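Local atomic coordinates of DUF4439 domain-containing protein (Mycobacterium tuberculosis, PDB entry 2IB0), a protein that is of unknown function but folds as a four-helix bundle of the ferritin-like clan and assembles from two copies of the chain. Residues Y38-V43 / R105-G110; P49-L54 / T142-V147; A99-V104 / R146-W151. One frame throughout, in Å; residues are numbered along the deposited sequence.

Contact 1 (Y38-V43 / R105-G110); sequences YGYGIV and RMENDG
Glu107 OE2 is gripped by two hydrogen bonds, one from the phenol of Tyr40 across this interface and one shared with His62 NE2 of helix 52-75. Tyr40 OH gives its proton to OE2 over 2.6 Å, a short bond that uses the anti lone pair of the carboxylate, the one turned away from OE1. The oxygen arrives at the edge of the phenol ring, in its plane, while the carboxylate itself is rotated 46° from that plane. A bend at chi2 (-57°) swings the glutamate head round to meet the hydroxyl, which reaches across at about a right angle. Glu107 is buried, and two hydrogen bonds on one oxygen would favour the charged form of its carboxylate.

Beside this hydrogen bond, Met106 fills the apolar part. Its chain turns at chi3 (-65°), so that CE lies over one face of the Tyr40 ring in a CH-pi contact, 4.0 Å from the ring centroid. The same methyl meets Val43 CG2 tip to tip at 3.9 Å. One bond back along the chain, SD rests 3.6 Å from Gly39 CA; the absence of a side chain there admits the sulfur directly against the backbone.

The two helix segments run nearly antiparallel, with axes 11.4 Å apart at closest approach. A buried tyrosine-carboxylate-histidine network linking three helices fits the interior of a ferritin-like four-helix bundle.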
loop_
_atom_site.group_PDB
_atom_site.type_symbol
_atom_site.label_atom_id
_atom_site.label_comp_id
_atom_site.label_asym_id
_atom_site.label_seq_id
_atom_site.Cartn_x
_atom_site.Cartn_y
_atom_site.Cartn_z
ATOM N N TYR A 38 14.541 -15.210 -1.659
ATOM C CA TYR A 38 15.160 -16.149 -2.600
ATOM C C TYR A 38 14.968 -15.671 -4.053
ATOM O O TYR A 38 15.903 -15.716 -4.862
ATOM C CB TYR A 38 14.576 -17.547 -2.378
ATOM C CG TYR A 38 14.870 -18.592 -3.412
ATOM C CD1 TYR A 38 16.049 -19.344 -3.341
ATOM C CD2 TYR A 38 13.950 -18.902 -4.428
ATOM C CE1 TYR A 38 16.334 -20.353 -4.273
ATOM C CE2 TYR A 38 14.239 -19.947 -5.371
ATOM C CZ TYR A 38 15.425 -20.643 -5.284
ATOM O OH TYR A 38 15.740 -21.687 -6.142
ATOM N N GLY A 39 13.772 -15.186 -4.382
ATOM C CA GLY A 39 13.487 -14.817 -5.755
ATOM C C GLY A 39 14.262 -13.593 -6.188
ATOM O O GLY A 39 14.595 -13.431 -7.360
ATOM N N TYR A 40 14.509 -12.682 -5.252
ATOM C CA TYR A 40 15.241 -11.472 -5.608
ATOM C C TYR A 40 16.721 -11.747 -5.888
ATOM O O TYR A 40 17.356 -10.955 -6.550
ATOM C CB TYR A 40 15.097 -10.391 -4.553
ATOM C CG TYR A 40 13.984 -9.392 -4.780
ATOM C CD1 TYR A 40 12.890 -9.337 -3.929
ATOM C CD2 TYR A 40 14.026 -8.500 -5.870
ATOM C CE1 TYR A 40 11.841 -8.384 -4.144
ATOM C CE2 TYR A 40 13.011 -7.591 -6.098
ATOM C CZ TYR A 40 11.904 -7.534 -5.227
ATOM O OH TYR A 40 10.905 -6.587 -5.433
ATOM N N GLY A 41 17.260 -12.855 -5.363
ATOM C CA GLY A 41 18.563 -13.329 -5.802
ATOM C C GLY A 41 18.563 -13.535 -7.316
ATOM O O GLY A 41 19.538 -13.214 -7.986
ATOM N N ILE A 42 17.484 -14.113 -7.843
ATOM C CA ILE A 42 17.374 -14.352 -9.273
ATOM C C ILE A 42 17.120 -13.038 -10.034
ATOM O O ILE A 42 17.742 -12.781 -11.055
ATOM C CB ILE A 42 16.304 -15.413 -9.587
ATOM C CG1 ILE A 42 16.815 -16.807 -9.167
ATOM C CG2 ILE A 42 16.039 -15.498 -11.095
ATOM C CD1 ILE A 42 16.624 -17.113 -7.663
ATOM N N VAL A 43 16.232 -12.199 -9.510
ATOM C CA VAL A 43 16.015 -10.873 -10.066
ATOM C C VAL A 43 17.367 -10.182 -10.218
ATOM O O VAL A 43 17.706 -9.699 -11.307
ATOM C CB VAL A 43 15.053 -10.051 -9.185
ATOM C CG1 VAL A 43 14.947 -8.594 -9.661
ATOM C CG2 VAL A 43 13.692 -10.710 -9.148
ATOM N N ARG A 105 5.305 -9.898 -9.612
ATOM C CA ARG A 105 4.507 -11.030 -9.154
ATOM C C ARG A 105 4.792 -11.328 -7.661
ATOM O O ARG A 105 3.870 -11.620 -6.896
ATOM C CB ARG A 105 4.775 -12.266 -10.017
ATOM C CG ARG A 105 4.344 -13.538 -9.308
ATOM C CD ARG A 105 2.804 -13.671 -9.182
ATOM N NE ARG A 105 2.363 -14.658 -10.161
ATOM C CZ ARG A 105 2.067 -15.922 -9.884
ATOM N NH1 ARG A 105 2.081 -16.387 -8.629
ATOM N NH2 ARG A 105 1.717 -16.708 -10.879
ATOM N N MET A 106 6.058 -11.242 -7.268
ATOM C CA MET A 106 6.456 -11.538 -5.897
ATOM C C MET A 106 5.897 -10.518 -4.899
ATOM O O MET A 106 5.365 -10.890 -3.889
ATOM C CB MET A 106 7.979 -11.704 -5.768
ATOM C CG MET A 106 8.572 -12.903 -6.549
ATOM S SD MET A 106 10.236 -13.249 -5.935
ATOM C CE MET A 106 11.012 -11.691 -6.481
ATOM N N GLU A 107 5.901 -9.247 -5.278
ATOM C CA GLU A 107 5.374 -8.144 -4.461
ATOM C C GLU A 107 3.871 -8.232 -4.340
ATOM O O GLU A 107 3.322 -8.019 -3.270
ATOM C CB GLU A 107 5.819 -6.822 -5.081
ATOM C CG GLU A 107 7.372 -6.572 -4.986
ATOM C CD GLU A 107 7.976 -6.605 -3.536
ATOM O OE1 GLU A 107 7.256 -6.493 -2.503
ATOM O OE2 GLU A 107 9.214 -6.710 -3.431
ATOM N N ASN A 108 3.201 -8.511 -5.465
ATOM C CA ASN A 108 1.769 -8.769 -5.488
ATOM C C ASN A 108 1.365 -9.961 -4.622
ATOM O O ASN A 108 0.401 -9.866 -3.892
ATOM C CB ASN A 108 1.255 -8.934 -6.931
ATOM C CG ASN A 108 1.161 -7.601 -7.684
ATOM O OD1 ASN A 108 1.072 -7.555 -8.917
ATOM N ND2 ASN A 108 1.167 -6.532 -6.954
ATOM N N ASP A 109 2.093 -11.079 -4.691
ATOM C CA ASP A 109 1.839 -12.201 -3.795
ATOM C C ASP A 109 2.065 -11.787 -2.311
ATOM O O ASP A 109 1.390 -12.281 -1.401
ATOM C CB ASP A 109 2.792 -13.388 -4.116
ATOM C CG ASP A 109 2.421 -14.154 -5.410
ATOM O OD1 ASP A 109 1.309 -13.973 -5.976
ATOM O OD2 ASP A 109 3.263 -15.001 -5.841
ATOM N N GLY A 110 3.066 -10.938 -2.063
ATOM C CA GLY A 110 3.328 -10.449 -0.707
ATOM C C GLY A 110 2.207 -9.533 -0.190
ATOM O O GLY A 110 1.835 -9.618 1.000
#

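Contact 2 (P49-L54 / T142-V147); sequences PGVNFL and TRWNRV
Leu54 is the main bump of this interface, and its forked tip enters a hollow walled by Arg143, Trp144 and Val147. With CG anti to the backbone N (chi1 -174°), the leucine extends from helix 52-75 toward helix 124-150, and each methyl finds its own flat surface. Leu54 CD2 sits over the centre of the six-membered ring of Trp144, 3.6 Å from the centroid and 13° off the normal, a close CH-pi contact. Leu54 CD1 lies centrally over one face of the Arg143 guanidinium, 3.4 Å from Arg143 CZ. The arginine chain, bent at chi3 (66°), folds its head back over the methyl, so the leucine is sandwiched between a cationic plane and an indole. The floor of the hollow is Val147, whose CG2 meets Leu54 CD2 tip to tip at 3.6 Å.

Val51, at the N-cap position of helix 52-75, forms a second, smaller bump one turn away. Its two methyls part: CG1 packs obliquely on Val147 CG1 at 3.8 Å, while CG2 approaches the far end of the indole, 3.9 Å from Trp144 CH2.

Trp144 in turn lies against Ala100, Ala103 and Val104 of helix 96-120. On the opposite flank, Arg143 makes a long, weak ion pair with Asp57 and packs on Arg146 of the second subunit. Leucine and valine from the start of helix 52-75, fitted against arginine, tryptophan and valine near the C-terminal end of helix 124-150, form an apolar interhelical contact at one end of the four-helix bundle.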
loop_
_atom_site.group_PDB
_atom_site.type_symbol
_atom_site.label_atom_id
_atom_site.label_comp_id
_atom_site.label_asym_id
_atom_site.label_seq_id
_atom_site.Cartn_x
_atom_site.Cartn_y
_atom_site.Cartn_z
ATOM N N PRO A 49 22.093 -3.721 -14.378
ATOM C CA PRO A 49 22.806 -2.812 -13.437
ATOM C C PRO A 49 21.976 -1.541 -13.096
ATOM O O PRO A 49 22.051 -1.070 -11.946
ATOM C CB PRO A 49 24.095 -2.426 -14.189
ATOM C CG PRO A 49 24.277 -3.480 -15.245
ATOM C CD PRO A 49 22.977 -4.218 -15.464
ATOM N N GLY A 50 21.198 -1.033 -14.081
ATOM C CA GLY A 50 20.253 0.111 -13.943
ATOM C C GLY A 50 19.192 0.030 -12.826
ATOM O O GLY A 50 18.574 1.023 -12.462
ATOM N N VAL A 51 18.942 -1.166 -12.303
ATOM C CA VAL A 51 17.955 -1.311 -11.237
ATOM C C VAL A 51 18.594 -1.947 -9.991
ATOM O O VAL A 51 17.891 -2.520 -9.157
ATOM C CB VAL A 51 16.734 -2.182 -11.680
ATOM C CG1 VAL A 51 15.982 -1.541 -12.831
ATOM C CG2 VAL A 51 17.192 -3.599 -12.037
ATOM N N ASN A 52 19.917 -1.918 -9.862
ATOM C CA ASN A 52 20.402 -2.485 -8.615
ATOM C C ASN A 52 20.256 -1.738 -7.331
ATOM O O ASN A 52 20.257 -2.357 -6.283
ATOM C CB ASN A 52 21.573 -3.553 -8.592
ATOM C CG ASN A 52 22.286 -3.796 -9.928
ATOM O OD1 ASN A 52 21.843 -4.647 -10.764
ATOM N ND2 ASN A 52 23.473 -3.185 -10.068
ATOM N N PHE A 53 20.024 -0.435 -7.421
ATOM C CA PHE A 53 19.505 0.356 -6.302
ATOM C C PHE A 53 18.160 -0.205 -5.826
ATOM O O PHE A 53 17.938 -0.313 -4.642
ATOM C CB PHE A 53 19.312 1.827 -6.694
ATOM C CG PHE A 53 20.586 2.673 -6.640
ATOM C CD1 PHE A 53 21.542 2.495 -5.608
ATOM C CD2 PHE A 53 20.810 3.686 -7.604
ATOM C CE1 PHE A 53 22.723 3.283 -5.562
ATOM C CE2 PHE A 53 21.974 4.490 -7.562
ATOM C CZ PHE A 53 22.934 4.285 -6.540
ATOM N N LEU A 54 17.280 -0.550 -6.773
ATOM C CA LEU A 54 15.951 -1.104 -6.498
ATOM C C LEU A 54 16.036 -2.505 -5.869
ATOM O O LEU A 54 15.384 -2.800 -4.851
ATOM C CB LEU A 54 15.108 -1.078 -7.783
ATOM C CG LEU A 54 13.602 -1.454 -7.839
ATOM C CD1 LEU A 54 12.806 -0.729 -6.767
ATOM C CD2 LEU A 54 12.931 -1.246 -9.249
ATOM N N THR A 142 4.612 -1.224 -7.712
ATOM C CA THR A 142 4.432 -0.122 -8.637
ATOM C C THR A 142 5.804 0.331 -9.181
ATOM O O THR A 142 5.914 0.735 -10.329
ATOM C CB THR A 142 3.714 1.136 -8.015
ATOM O OG1 THR A 142 4.608 1.771 -7.101
ATOM C CG2 THR A 142 2.474 0.761 -7.276
ATOM N N ARG A 143 6.832 0.328 -8.334
ATOM C CA ARG A 143 8.190 0.667 -8.783
ATOM C C ARG A 143 8.747 -0.292 -9.872
ATOM O O ARG A 143 9.387 0.143 -10.805
ATOM C CB ARG A 143 9.153 0.698 -7.585
ATOM C CG ARG A 143 8.791 1.790 -6.650
ATOM C CD ARG A 143 9.689 1.908 -5.389
ATOM N NE ARG A 143 11.048 2.297 -5.772
ATOM C CZ ARG A 143 12.155 2.120 -5.037
ATOM N NH1 ARG A 143 12.122 1.537 -3.822
ATOM N NH2 ARG A 143 13.329 2.523 -5.535
ATOM N N TRP A 144 8.493 -1.582 -9.752
ATOM C CA TRP A 144 8.904 -2.543 -10.783
ATOM C C TRP A 144 8.068 -2.463 -12.061
ATOM O O TRP A 144 8.582 -2.694 -13.145
ATOM C CB TRP A 144 8.912 -3.974 -10.231
ATOM C CG TRP A 144 10.088 -4.240 -9.365
ATOM C CD1 TRP A 144 10.118 -4.297 -7.989
ATOM C CD2 TRP A 144 11.438 -4.506 -9.816
ATOM N NE1 TRP A 144 11.416 -4.566 -7.558
ATOM C CE2 TRP A 144 12.236 -4.714 -8.658
ATOM C CE3 TRP A 144 12.041 -4.598 -11.089
ATOM C CZ2 TRP A 144 13.635 -5.006 -8.730
ATOM C CZ3 TRP A 144 13.441 -4.893 -11.159
ATOM C CH2 TRP A 144 14.206 -5.083 -9.977
ATOM N N ASN A 145 6.782 -2.104 -11.923
ATOM C CA ASN A 145 5.909 -1.866 -13.049
ATOM C C ASN A 145 6.334 -0.623 -13.840
ATOM O O ASN A 145 6.181 -0.570 -15.056
ATOM C CB ASN A 145 4.485 -1.690 -12.563
ATOM C CG ASN A 145 3.687 -2.979 -12.595
ATOM O OD1 ASN A 145 2.968 -3.326 -11.610
ATOM N ND2 ASN A 145 3.761 -3.692 -13.728
ATOM N N ARG A 146 6.843 0.375 -13.126
ATOM C CA ARG A 146 7.401 1.559 -13.727
ATOM C C ARG A 146 8.691 1.196 -14.494
ATOM O O ARG A 146 8.928 1.717 -15.577
ATOM C CB ARG A 146 7.687 2.599 -12.645
ATOM C CG ARG A 146 8.023 3.963 -13.141
ATOM C CD ARG A 146 7.864 4.957 -11.959
ATOM N NE ARG A 146 6.446 5.158 -11.606
ATOM C CZ ARG A 146 5.944 5.206 -10.360
ATOM N NH1 ARG A 146 6.713 5.055 -9.290
ATOM N NH2 ARG A 146 4.641 5.390 -10.192
ATOM N N VAL A 147 9.507 0.294 -13.939
ATOM C CA VAL A 147 10.624 -0.268 -14.693
ATOM C C VAL A 147 10.161 -0.972 -15.991
ATOM O O VAL A 147 10.656 -0.660 -17.088
ATOM C CB VAL A 147 11.510 -1.196 -13.783
ATOM C CG1 VAL A 147 12.606 -1.890 -14.616
ATOM C CG2 VAL A 147 12.159 -0.357 -12.672
#

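Contact 3 (A99-V104 / R146-W151); sequences AARLAV and RVLGAW
This is a surface-lying, largely apolar helix-helix contact, without a hydrogen bond between the segments, at one end of the four-helix bundle, where the start of helix 96-120 meets the last turns of helix 124-150. The short segments run antiparallel at 152°, with axes 9.6 Å apart. The backbones come nearest at Ala100 and Leu148, whose CA atoms are 6.4 Å apart, consistent with the small side chain of the alanine.

Leu148 makes the largest single contribution to the buried surface. Its CG stands anti to the carbonyl carbon and the chain is extended at chi2 (172°), which spreads the two methyls across the facing helix. Leu148 CD2 lies 3.7 Å from Ala100 CB. Leu148 CD1 lies 3.7 Å from Arg101 CG, the two side chains crossing at about a right angle; it also reaches Val104 CG2 more loosely, at 4.2 Å. Arg101 thus contributes its hydrocarbon stem to the contact, while its charged head, turned by the bend at chi3, forms a salt bridge with Asp98 one turn earlier.

Beyond the end of helix 124-150, Trp151 folds back over the seam. One face of its indole rests on Val147 CG1, 3.3 Å from the ring plane and displaced toward the rim, and the ring also packs against Pro48 in the loop before helix 52-75. The benzo side of the same ring comes obliquely to Ala100, its CZ3 atom lying 3.7 Å from Ala100 CB.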
loop_
_atom_site.group_PDB
_atom_site.type_symbol
_atom_site.label_atom_id
_atom_site.label_comp_id
_atom_site.label_asym_id
_atom_site.label_seq_id
_atom_site.Cartn_x
_atom_site.Cartn_y
_atom_site.Cartn_z
ATOM N N ALA A 99 12.734 -10.737 -15.185
ATOM C CA ALA A 99 13.066 -10.547 -13.764
ATOM C C ALA A 99 12.238 -9.439 -13.085
ATOM O O ALA A 99 11.841 -9.598 -11.921
ATOM C CB ALA A 99 14.545 -10.257 -13.599
ATOM N N ALA A 100 12.064 -8.323 -13.782
ATOM C CA ALA A 100 11.081 -7.280 -13.409
ATOM C C ALA A 100 9.610 -7.809 -13.274
ATOM O O ALA A 100 8.926 -7.489 -12.312
ATOM C CB ALA A 100 11.170 -6.121 -14.373
ATOM N N ARG A 101 9.150 -8.642 -14.212
ATOM C CA ARG A 101 7.862 -9.288 -14.057
ATOM C C ARG A 101 7.825 -10.200 -12.827
ATOM O O ARG A 101 6.812 -10.293 -12.139
ATOM C CB ARG A 101 7.512 -10.107 -15.305
ATOM C CG ARG A 101 7.002 -9.256 -16.470
ATOM C CD ARG A 101 6.440 -10.142 -17.657
ATOM N NE ARG A 101 7.499 -10.803 -18.472
ATOM C CZ ARG A 101 8.252 -10.169 -19.389
ATOM N NH1 ARG A 101 8.114 -8.846 -19.572
ATOM N NH2 ARG A 101 9.170 -10.833 -20.094
ATOM N N LEU A 102 8.919 -10.907 -12.580
ATOM C CA LEU A 102 9.006 -11.783 -11.417
ATOM C C LEU A 102 8.882 -10.934 -10.164
ATOM O O LEU A 102 8.200 -11.322 -9.235
ATOM C CB LEU A 102 10.364 -12.538 -11.394
ATOM C CG LEU A 102 10.703 -13.423 -10.183
ATOM C CD1 LEU A 102 9.622 -14.465 -9.948
ATOM C CD2 LEU A 102 12.079 -14.088 -10.397
ATOM N N ALA A 103 9.621 -9.839 -10.127
ATOM C CA ALA A 103 9.593 -8.924 -8.973
ATOM C C ALA A 103 8.167 -8.412 -8.718
ATOM O O ALA A 103 7.711 -8.377 -7.591
ATOM C CB ALA A 103 10.532 -7.745 -9.188
ATOM N N VAL A 104 7.438 -8.053 -9.762
ATOM C CA VAL A 104 6.038 -7.565 -9.581
ATOM C C VAL A 104 5.187 -8.727 -9.010
ATOM O O VAL A 104 4.417 -8.571 -8.058
ATOM C CB VAL A 104 5.427 -7.084 -10.934
ATOM C CG1 VAL A 104 3.900 -6.744 -10.797
ATOM C CG2 VAL A 104 6.230 -5.928 -11.490
ATOM N N ARG A 146 6.843 0.375 -13.126
ATOM C CA ARG A 146 7.401 1.559 -13.727
ATOM C C ARG A 146 8.691 1.196 -14.494
ATOM O O ARG A 146 8.928 1.717 -15.577
ATOM C CB ARG A 146 7.687 2.599 -12.645
ATOM C CG ARG A 146 8.023 3.963 -13.141
ATOM C CD ARG A 146 7.864 4.957 -11.959
ATOM N NE ARG A 146 6.446 5.158 -11.606
ATOM C CZ ARG A 146 5.944 5.206 -10.360
ATOM N NH1 ARG A 146 6.713 5.055 -9.290
ATOM N NH2 ARG A 146 4.641 5.390 -10.192
ATOM N N VAL A 147 9.507 0.294 -13.939
ATOM C CA VAL A 147 10.624 -0.268 -14.693
ATOM C C VAL A 147 10.161 -0.972 -15.991
ATOM O O VAL A 147 10.656 -0.660 -17.088
ATOM C CB VAL A 147 11.510 -1.196 -13.783
ATOM C CG1 VAL A 147 12.606 -1.890 -14.616
ATOM C CG2 VAL A 147 12.159 -0.357 -12.672
ATOM N N LEU A 148 9.221 -1.922 -15.903
ATOM C CA LEU A 148 8.699 -2.599 -17.119
ATOM C C LEU A 148 8.201 -1.616 -18.163
ATOM O O LEU A 148 8.505 -1.769 -19.326
ATOM C CB LEU A 148 7.540 -3.540 -16.769
ATOM C CG LEU A 148 7.974 -4.844 -16.107
ATOM C CD1 LEU A 148 6.742 -5.626 -15.615
ATOM C CD2 LEU A 148 8.790 -5.659 -17.117
ATOM N N GLY A 149 7.366 -0.648 -17.738
ATOM C CA GLY A 149 6.767 0.376 -18.621
ATOM C C GLY A 149 7.757 1.258 -19.369
ATOM O O GLY A 149 7.423 1.822 -20.400
ATOM N N ALA A 150 8.957 1.427 -18.814
ATOM C CA ALA A 150 10.082 2.099 -19.461
ATOM C C ALA A 150 10.924 1.176 -20.379
ATOM O O ALA A 150 11.831 1.653 -21.098
ATOM C CB ALA A 150 10.999 2.739 -18.382
ATOM N N TRP A 151 10.655 -0.126 -20.364
ATOM C CA TRP A 151 11.328 -0.983 -21.308
ATOM C C TRP A 151 10.434 -1.289 -22.498
ATOM O O TRP A 151 9.220 -1.209 -22.370
ATOM C CB TRP A 151 11.759 -2.293 -20.666
ATOM C CG TRP A 151 12.778 -2.138 -19.604
ATOM C CD1 TRP A 151 13.605 -1.083 -19.404
ATOM C CD2 TRP A 151 13.142 -3.148 -18.638
ATOM N NE1 TRP A 151 14.424 -1.339 -18.325
ATOM C CE2 TRP A 151 14.149 -2.594 -17.823
ATOM C CE3 TRP A 151 12.674 -4.442 -18.365
ATOM C CZ2 TRP A 151 14.746 -3.306 -16.778
ATOM C CZ3 TRP A 151 13.277 -5.182 -17.276
ATOM C CH2 TRP A 151 14.289 -4.592 -16.510
#

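Overall arrangement
Contact 1 lies near the centre of the chain, joins helices 18-46 and 96-120, and is the one whose segments are bridged by a hydrogen bond. Contacts 2 and 3 sit about 15 Å from that centre, and both use the C-terminal part of helix 124-150: contact 2 is buried against helix 52-75, whereas contact 3 is a surface seam with helix 96-120. Val147 serves both. Trp144 of contact 2 ties the three together, packing on residues of both other contacts. Arginines mark the change toward the outside, lending a guanidinium face in contact 2 and an aliphatic stem in contact 3.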